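Local coordinates for isochorismatase family protein family (Burkholderia thailandensis, PDB 3TXY) that is of unknown function but belongs to the isochorismatase family of cysteine-hydrolase-like proteins and may have hydrolase activity, at residues A[23-26]-A[27-30]; A[133-136]-A[137-140]; A[89-92]-A[93-97]. All coordinates share one frame; numbering follows the deposited sequence.

Contact 1: residues A[23-26]-A[27-30]. Unlike the reference sequence in segment 27-30: Met-30 (reference Val).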
ATOM      1  N   ASN A  23      -0.070  20.895 -10.757  1.00 13.80           N
ATOM      2  CA  ASN A  23       0.994  21.888 -10.820  1.00 14.62           C
ATOM      3  C   ASN A  23       2.039  21.750  -9.706  1.00 15.14           C
ATOM      4  O   ASN A  23       3.246  21.852  -9.947  1.00 16.15           O
ATOM      5  CB  ASN A  23       0.401  23.296 -10.765  1.00 15.11           C
ATOM      6  CG  ASN A  23      -0.462  23.620 -11.972  1.00 15.53           C
ATOM      7  OD1 ASN A  23      -0.136  23.242 -13.102  1.00 15.61           O
ATOM      8  ND2 ASN A  23      -1.554  24.356 -11.741  1.00 16.04           N
ATOM      9  N   GLY A  24       1.581  21.518  -8.480  1.00 15.07           N
ATOM     10  CA  GLY A  24       2.481  21.479  -7.338  1.00 15.17           C
ATOM     11  C   GLY A  24       3.372  20.243  -7.245  1.00 14.75           C
ATOM     12  O   GLY A  24       4.308  20.209  -6.461  1.00 15.36           O
ATOM     13  N   ILE A  25       3.058  19.217  -8.022  1.00 14.46           N
ATOM     14  CA  ILE A  25       3.776  17.951  -7.965  1.00 14.37           C
ATOM     15  C   ILE A  25       4.588  17.718  -9.249  1.00 14.48           C
ATOM     16  O   ILE A  25       5.720  17.244  -9.180  1.00 14.45           O
ATOM     17  CB  ILE A  25       2.786  16.801  -7.632  1.00 14.15           C
ATOM     18  CG1 ILE A  25       2.227  17.019  -6.215  1.00 14.46           C
ATOM     19  CG2 ILE A  25       3.445  15.419  -7.743  1.00 14.04           C
ATOM     20  CD1 ILE A  25       1.002  16.170  -5.868  1.00 14.23           C
ATOM     21  N   VAL A  26       4.053  18.099 -10.404  1.00 14.90           N
ATOM     22  CA  VAL A  26       4.807  17.907 -11.649  1.00 15.43           C
ATOM     23  C   VAL A  26       6.099  18.741 -11.710  1.00 16.32           C
ATOM     24  O   VAL A  26       6.986  18.433 -12.500  1.00 17.10           O
ATOM     25  CB  VAL A  26       3.945  18.137 -12.908  1.00 15.53           C
ATOM     26  CG1 VAL A  26       2.748  17.203 -12.903  1.00 15.06           C
ATOM     27  CG2 VAL A  26       3.507  19.597 -13.018  1.00 16.00           C
ATOM     28  N   VAL A  27       6.211  19.794 -10.897  1.00 16.87           N
ATOM     29  CA  VAL A  27       7.406  20.658 -10.918  1.00 17.24           C
ATOM     30  C   VAL A  27       8.520  20.146  -9.998  1.00 16.73           C
ATOM     31  O   VAL A  27       9.616  20.719  -9.954  1.00 16.56           O
ATOM     32  CB  VAL A  27       7.065  22.097 -10.509  1.00 18.52           C
ATOM     33  CG1 VAL A  27       6.175  22.728 -11.578  1.00 19.50           C
ATOM     34  CG2 VAL A  27       6.421  22.105  -9.128  1.00 18.31           C
ATOM     35  N   LEU A  28       8.246  19.056  -9.288  1.00 15.20           N
ATOM     36  CA  LEU A  28       9.194  18.497  -8.342  1.00 14.98           C
ATOM     37  C   LEU A  28      10.320  17.743  -9.074  1.00 14.86           C
ATOM     38  O   LEU A  28      10.131  17.260 -10.198  1.00 14.86           O
ATOM     39  CB  LEU A  28       8.464  17.581  -7.365  1.00 14.40           C
ATOM     40  CG  LEU A  28       7.458  18.260  -6.439  1.00 14.44           C
ATOM     41  CD1 LEU A  28       6.685  17.237  -5.602  1.00 13.86           C
ATOM     42  CD2 LEU A  28       8.162  19.265  -5.536  1.00 15.06           C
ATOM     43  N   PRO A  29      11.498  17.627  -8.434  1.00 14.82           N
ATOM     44  CA  PRO A  29      12.569  16.872  -9.077  1.00 14.82           C
ATOM     45  C   PRO A  29      12.254  15.386  -9.043  1.00 14.06           C
ATOM     46  O   PRO A  29      11.771  14.892  -8.030  1.00 13.43           O
ATOM     47  CB  PRO A  29      13.802  17.209  -8.225  1.00 15.29           C
ATOM     48  CG  PRO A  29      13.237  17.569  -6.877  1.00 15.16           C
ATOM     49  CD  PRO A  29      11.945  18.278  -7.189  1.00 15.15           C
ATOM     50  N   MET A  30      12.440  14.698 -10.174  1.00 13.77           N
ATOM     51  CA  MET A  30      12.093  13.282 -10.242  1.00 13.11           C
ATOM     52  C   MET A  30      12.765  12.557 -11.389  1.00 13.12           C
ATOM     53  O   MET A  30      13.206  13.172 -12.381  1.00 14.04           O
ATOM     54  CB  MET A  30      10.574  13.111 -10.335  1.00 12.74           C
ATOM     55  CG  MET A  30       9.956  13.613 -11.636  1.00 12.79           C
ATOM     56  SD  MET A  30       8.154  13.602 -11.544  1.00 12.47           S
ATOM     57  CE  MET A  30       7.900  15.112 -10.596  1.00 12.65           C
TER
HETATM   58  O   HOH W   1      10.232  17.255 -12.748  1.00 20.56           O

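Contact 2: residues A[133-136]-A[137-140]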
ATOM      1  N   GLY A 133       1.685   8.264 -13.238  1.00 10.55           N
ATOM      2  CA  GLY A 133       1.755   9.425 -12.348  1.00 10.51           C
ATOM      3  C   GLY A 133       2.957   9.496 -11.411  1.00 10.63           C
ATOM      4  O   GLY A 133       3.982   8.854 -11.636  1.00 10.64           O
ATOM      5  N   ILE A 134       2.808  10.316 -10.364  1.00 10.58           N
ATOM      6  CA  ILE A 134       3.890  10.702  -9.473  1.00 10.90           C
ATOM      7  C   ILE A 134       3.371  10.590  -8.024  1.00 10.78           C
ATOM      8  O   ILE A 134       2.223  10.979  -7.790  1.00 10.77           O
ATOM      9  CB  ILE A 134       4.297  12.190  -9.731  1.00 11.44           C
ATOM     10  CG1 ILE A 134       4.610  12.443 -11.216  1.00 11.68           C
ATOM     11  CG2 ILE A 134       5.442  12.593  -8.813  1.00 12.03           C
ATOM     12  CD1 ILE A 134       4.498  13.916 -11.586  1.00 12.04           C
ATOM     13  N   ALA A 135       4.135  10.077  -7.039  1.00 10.85           N
ATOM     14  CA  ALA A 135       5.419   9.393  -7.196  1.00 11.03           C
ATOM     15  C   ALA A 135       5.199   7.880  -7.282  1.00 10.83           C
ATOM     16  O   ALA A 135       4.273   7.336  -6.704  1.00 10.62           O
ATOM     17  CB  ALA A 135       6.344   9.709  -6.026  1.00 11.44           C
ATOM     18  N   THR A 136       6.078   7.209  -8.006  1.00 10.98           N
ATOM     19  CA  THR A 136       6.004   5.764  -8.213  1.00 11.06           C
ATOM     20  C   THR A 136       5.769   5.011  -6.916  1.00 11.37           C
ATOM     21  O   THR A 136       4.855   4.190  -6.834  1.00 11.25           O
ATOM     22  CB  THR A 136       7.296   5.244  -8.866  1.00 11.38           C
ATOM     23  OG1 THR A 136       7.594   6.065 -10.011  1.00 11.24           O
ATOM     24  CG2 THR A 136       7.127   3.793  -9.309  1.00 11.44           C
ATOM     25  N   ASN A 137       6.575   5.304  -5.904  1.00  8.76           N
ATOM     26  CA  ASN A 137       6.497   4.586  -4.635  1.00  9.00           C
ATOM     27  C   ASN A 137       5.446   5.070  -3.655  1.00  9.31           C
ATOM     28  O   ASN A 137       5.267   4.458  -2.612  1.00  9.57           O
ATOM     29  CB  ASN A 137       7.842   4.609  -3.898  1.00  9.31           C
ATOM     30  CG  ASN A 137       9.006   4.366  -4.802  1.00  9.53           C
ATOM     31  OD1 ASN A 137       9.348   5.235  -5.621  1.00  9.78           O
ATOM     32  ND2 ASN A 137       9.647   3.203  -4.659  1.00  9.55           N
ATOM     33  N   ILE A 138       4.795   6.197  -3.925  1.00  9.63           N
ATOM     34  CA  ILE A 138       3.907   6.781  -2.936  1.00 10.11           C
ATOM     35  C   ILE A 138       2.463   6.668  -3.445  1.00  9.90           C
ATOM     36  O   ILE A 138       1.841   5.627  -3.263  1.00  9.81           O
ATOM     37  CB  ILE A 138       4.349   8.223  -2.591  1.00 10.74           C
ATOM     38  CG1 ILE A 138       5.792   8.234  -2.075  1.00 11.05           C
ATOM     39  CG2 ILE A 138       3.377   8.886  -1.619  1.00 11.19           C
ATOM     40  CD1 ILE A 138       6.063   7.432  -0.797  1.00 11.25           C
ATOM     41  N   GLY A 139       1.952   7.691  -4.131  1.00 10.00           N
ATOM     42  CA  GLY A 139       0.577   7.668  -4.618  1.00  9.83           C
ATOM     43  C   GLY A 139       0.314   6.581  -5.644  1.00  9.35           C
ATOM     44  O   GLY A 139      -0.743   5.937  -5.622  1.00  9.19           O
ATOM     45  N   VAL A 140       1.264   6.371  -6.555  1.00  9.14           N
ATOM     46  CA  VAL A 140       1.115   5.319  -7.561  1.00  8.84           C
ATOM     47  C   VAL A 140       1.075   3.948  -6.875  1.00  8.72           C
ATOM     48  O   VAL A 140       0.130   3.179  -7.058  1.00  8.67           O
ATOM     49  CB  VAL A 140       2.225   5.369  -8.617  1.00  8.83           C
ATOM     50  CG1 VAL A 140       2.158   4.120  -9.518  1.00  8.70           C
ATOM     51  CG2 VAL A 140       2.131   6.685  -9.409  1.00  9.22           C
TER
HETATM   52  O   HOH W   2       2.983  10.488  -4.323  1.00 15.00           O

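Contact 3: residues A[89-92]-A[93-97]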
ATOM      1  N   SER A  89      -3.136  22.316  -6.546  1.00 15.26           N
ATOM      2  CA  SER A  89      -3.919  21.104  -6.876  1.00 14.85           C
ATOM      3  C   SER A  89      -4.576  21.118  -8.267  1.00 14.49           C
ATOM      4  O   SER A  89      -5.212  20.108  -8.655  1.00 13.87           O
ATOM      5  CB  SER A  89      -4.997  20.861  -5.812  1.00 14.87           C
ATOM      6  OG  SER A  89      -5.881  21.962  -5.694  1.00 15.82           O
ATOM      7  N   ALA A  90      -4.423  22.220  -9.014  1.00 14.48           N
ATOM      8  CA  ALA A  90      -4.923  22.318 -10.397  1.00 14.46           C
ATOM      9  C   ALA A  90      -4.125  21.388 -11.317  1.00 14.07           C
ATOM     10  O   ALA A  90      -2.919  21.259 -11.169  1.00 13.73           O
ATOM     11  CB  ALA A  90      -4.834  23.766 -10.917  1.00 14.93           C
ATOM     12  N   PHE A  91      -4.791  20.763 -12.286  1.00 14.18           N
ATOM     13  CA  PHE A  91      -4.089  19.873 -13.218  1.00 14.14           C
ATOM     14  C   PHE A  91      -3.123  20.655 -14.101  1.00 14.74           C
ATOM     15  O   PHE A  91      -3.378  21.815 -14.470  1.00 15.34           O
ATOM     16  CB  PHE A  91      -5.077  19.078 -14.077  1.00 13.91           C
ATOM     17  CG  PHE A  91      -5.844  18.058 -13.304  1.00 13.63           C
ATOM     18  CD1 PHE A  91      -5.208  16.923 -12.829  1.00 13.12           C
ATOM     19  CD2 PHE A  91      -7.195  18.229 -13.033  1.00 13.72           C
ATOM     20  CE1 PHE A  91      -5.908  15.977 -12.090  1.00 12.81           C
ATOM     21  CE2 PHE A  91      -7.908  17.272 -12.316  1.00 13.52           C
ATOM     22  CZ  PHE A  91      -7.254  16.152 -11.839  1.00 12.98           C
ATOM     23  N   ALA A  92      -2.001  20.018 -14.412  1.00 14.93           N
ATOM     24  CA  ALA A  92      -1.044  20.582 -15.360  1.00 15.58           C
ATOM     25  C   ALA A  92      -1.771  20.868 -16.680  1.00 16.16           C
ATOM     26  O   ALA A  92      -2.409  19.976 -17.231  1.00 16.34           O
ATOM     27  CB  ALA A  92       0.082  19.587 -15.583  1.00 15.34           C
ATOM     28  N   PRO A  93      -1.688  22.113 -17.203  1.00 16.93           N
ATOM     29  CA  PRO A  93      -2.366  22.405 -18.486  1.00 17.10           C
ATOM     30  C   PRO A  93      -2.023  21.426 -19.625  1.00 16.74           C
ATOM     31  O   PRO A  93      -2.903  21.077 -20.413  1.00 16.69           O
ATOM     32  CB  PRO A  93      -1.898  23.822 -18.825  1.00 18.00           C
ATOM     33  CG  PRO A  93      -1.540  24.431 -17.509  1.00 18.04           C
ATOM     34  CD  PRO A  93      -1.056  23.309 -16.623  1.00 17.45           C
ATOM     35  N   ALA A  94      -0.777  20.957 -19.701  1.00 16.38           N
ATOM     36  CA  ALA A  94      -0.390  20.038 -20.774  1.00 16.25           C
ATOM     37  C   ALA A  94      -1.039  18.664 -20.653  1.00 15.79           C
ATOM     38  O   ALA A  94      -0.974  17.874 -21.583  1.00 16.23           O
ATOM     39  CB  ALA A  94       1.129  19.905 -20.863  1.00 16.58           C
ATOM     40  N   LEU A  95      -1.674  18.377 -19.517  1.00 15.48           N
ATOM     41  CA  LEU A  95      -2.350  17.085 -19.334  1.00 15.24           C
ATOM     42  C   LEU A  95      -3.610  16.948 -20.181  1.00 15.56           C
ATOM     43  O   LEU A  95      -4.041  15.843 -20.457  1.00 15.82           O
ATOM     44  CB  LEU A  95      -2.692  16.876 -17.858  1.00 14.88           C
ATOM     45  CG  LEU A  95      -3.094  15.468 -17.425  1.00 14.73           C
ATOM     46  CD1 LEU A  95      -1.958  14.477 -17.647  1.00 14.69           C
ATOM     47  CD2 LEU A  95      -3.486  15.515 -15.947  1.00 14.13           C
ATOM     48  N   GLY A  96      -4.194  18.074 -20.588  1.00 15.97           N
ATOM     49  CA  GLY A  96      -5.375  18.085 -21.443  1.00 16.56           C
ATOM     50  C   GLY A  96      -6.630  17.502 -20.830  1.00 16.96           C
ATOM     51  O   GLY A  96      -7.400  16.821 -21.520  1.00 17.53           O
ATOM     52  N   VAL A  97      -6.831  17.731 -19.535  1.00 16.76           N
ATOM     53  CA  VAL A  97      -8.015  17.208 -18.847  1.00 17.01           C
ATOM     54  C   VAL A  97      -9.285  17.796 -19.488  1.00 18.03           C
ATOM     55  O   VAL A  97      -9.420  19.024 -19.585  1.00 18.85           O
ATOM     56  CB  VAL A  97      -7.985  17.492 -17.325  1.00 16.44           C
ATOM     57  CG1 VAL A  97      -9.279  17.006 -16.682  1.00 16.33           C
ATOM     58  CG2 VAL A  97      -6.781  16.809 -16.664  1.00 15.55           C
TER
HETATM   59  O   HOH W   3      -5.145  19.765 -18.022  1.00 16.83           O

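Contact 1: residues A[23-26]-A[27-30]
A type I beta turn running from Ile-25 to Leu-28, with Val-26 and Val-27 at its corners, ends the short helix 23-26 and carries this contact. The amide N of Leu-28 donates to Ile-25 O at 3.1 Å with an N-H...O angle of 162°, and the backbone angles of the two valines fit that turn type. A water links two carbonyls of the turn, donating to Leu-28 O at 2.6 Å and weakly to Val-26 O. Side chains pack mainly against carbonyl oxygens here. Both methyls of Val-27 lie beside Asn-23 O, CG2 approaching that oxygen to 3.3 Å and CG1 to 3.5 Å. At chi1 -67° CG2 sits between backbone N and carbonyl carbon while CG1 lies beside the N, anti to the carbonyl carbon, and both branches thereby face Asn-23 O. Leu-28 lays its CG 3.4 Å from Ile-25 O and sends CD1 on to Ile-25 CG2 at 4.3 Å, a loose apolar touch. Met-30, where the reference sequence has valine, folds back toward the turn; its chain bends at chi3 (79°), which places CE 3.4 Å from Ile-25 O. That oxygen is thus met by the Leu-28 amide, by the leucine side chain and by the methionine methyl. On the side facing the sheet, Ile-25, Val-26 and Met-30 all pack on Ile-134 of strand 128-134, while Asn-23 ND2 hydrogen-bonds Glu-87 O. Val-27 and Leu-28 are exposed, which agrees with a site at the protein surface. The geometry is that of a short helix ending in a beta turn, set in the connection that follows the central strand 14-19 of an alpha/beta parallel-sheet fold and leads to helix 35-51.

Contact 2: residues A[133-136]-A[137-140]
With chi1 at 171°, Val-140 holds CG1 anti to its backbone N and turns CG2 toward the strand end, where CG2 lies 3.5 Å from Gly-133 C and equally close to Ala-135 O. The cis peptide between Ile-134 and Ala-135 turns the chain sharply from strand into helix and leaves Ala-135 at the N-cap. Its carbonyl oxygen is gripped twice: Ile-138 N donates at 3.0 Å and Val-140 N at 3.2 Å, from opposite faces of the carbonyl plane. The second bond spans five residues, the evidence for a pi-type first turn. It bypasses Gly-139, whose N donates instead to a water at 3.0 Å; Ala-135 N donates to that same water, also at 3.0 Å. Behind the turn, Thr-136 OG1 bonds Gln-169, and Asn-137 OD1 and ND2 reach Thr-163 and Ala-168; Asn-137 O accepts from Arg-145 of the second subunit. In isochorismatase-like cysteine hydrolases a nucleophilic cysteine usually stands near this helix start, but Gly-139 apparently occupies its position here, and catalysis by that route is not implied. Ala-135 N and Gly-139 N, converging on one water, remain consistent with the oxyanion hole of that family's strand-to-helix active-site turn.

Contact 3: residues A[89-92]-A[93-97]
Phe-91 meets Val-97 from its first side-chain carbon onward: Phe-91 CB lies 3.8 Å from Val-97 CG2. At the ring root the approach tightens, CG standing 3.7 Å from that same methyl. CG2 of Val-97 sits over one ring face, 4.1 Å from the centroid and 27° off the normal, a CH-pi contact in which the two side chains cross at about a right angle. One step out, Phe-91 CD2 stays 3.9 Å from Val-97 CG2, while CD1 meets Leu-95 CD2 at 3.8 Å, an oblique approach. Beyond these partners the ring packs on Phe-58 of strand 56-61 and meets the His-60 ring with the planes about 40° apart. What brings valine and leucine within range is a 3-10 turn at 93-95, in the loop between helix 86-89 and strand 102-106. Leu-95 N closes it on Ala-92 O at 2.9 Å, and the same oxygen accepts a hydrogen bond from a water, which accepts one from Val-97 N at 3.0 Å. Gly-96 takes a left-handed backbone conformation, which favours glycine, and its N donates to Pro-93 O. With CG anti to its backbone N (chi1 -166°), Leu-95 carries CD2 to the Phe-91 ring, and its side chain also packs against Val-39 and Thr-42 of helix 35-51.

From the N terminus, the chain leaves central strand 14-19 and turns at contact 1, runs on through helix 35-51 and strand 56-61 to contact 3, and reaches contact 2 where strand 128-134 passes into helix 136-149. Each is a local turn, and the three follow in series without nesting or crossing. Contact 1 lies between the others: Asn-23 N and Ala-90 O, 2.9 Å apart, probably form a hydrogen bond to contact 3, while Ile-25 CG2 approaches Ile-134 CG2 to 3.6 Å at contact 2. Contacts 2 and 3 do not touch, their nearest atoms being about 8 Å apart. Segment 23-30 thus joins the loop after helix 86-89 to the beta-alpha-beta unit beginning at strand 128-134.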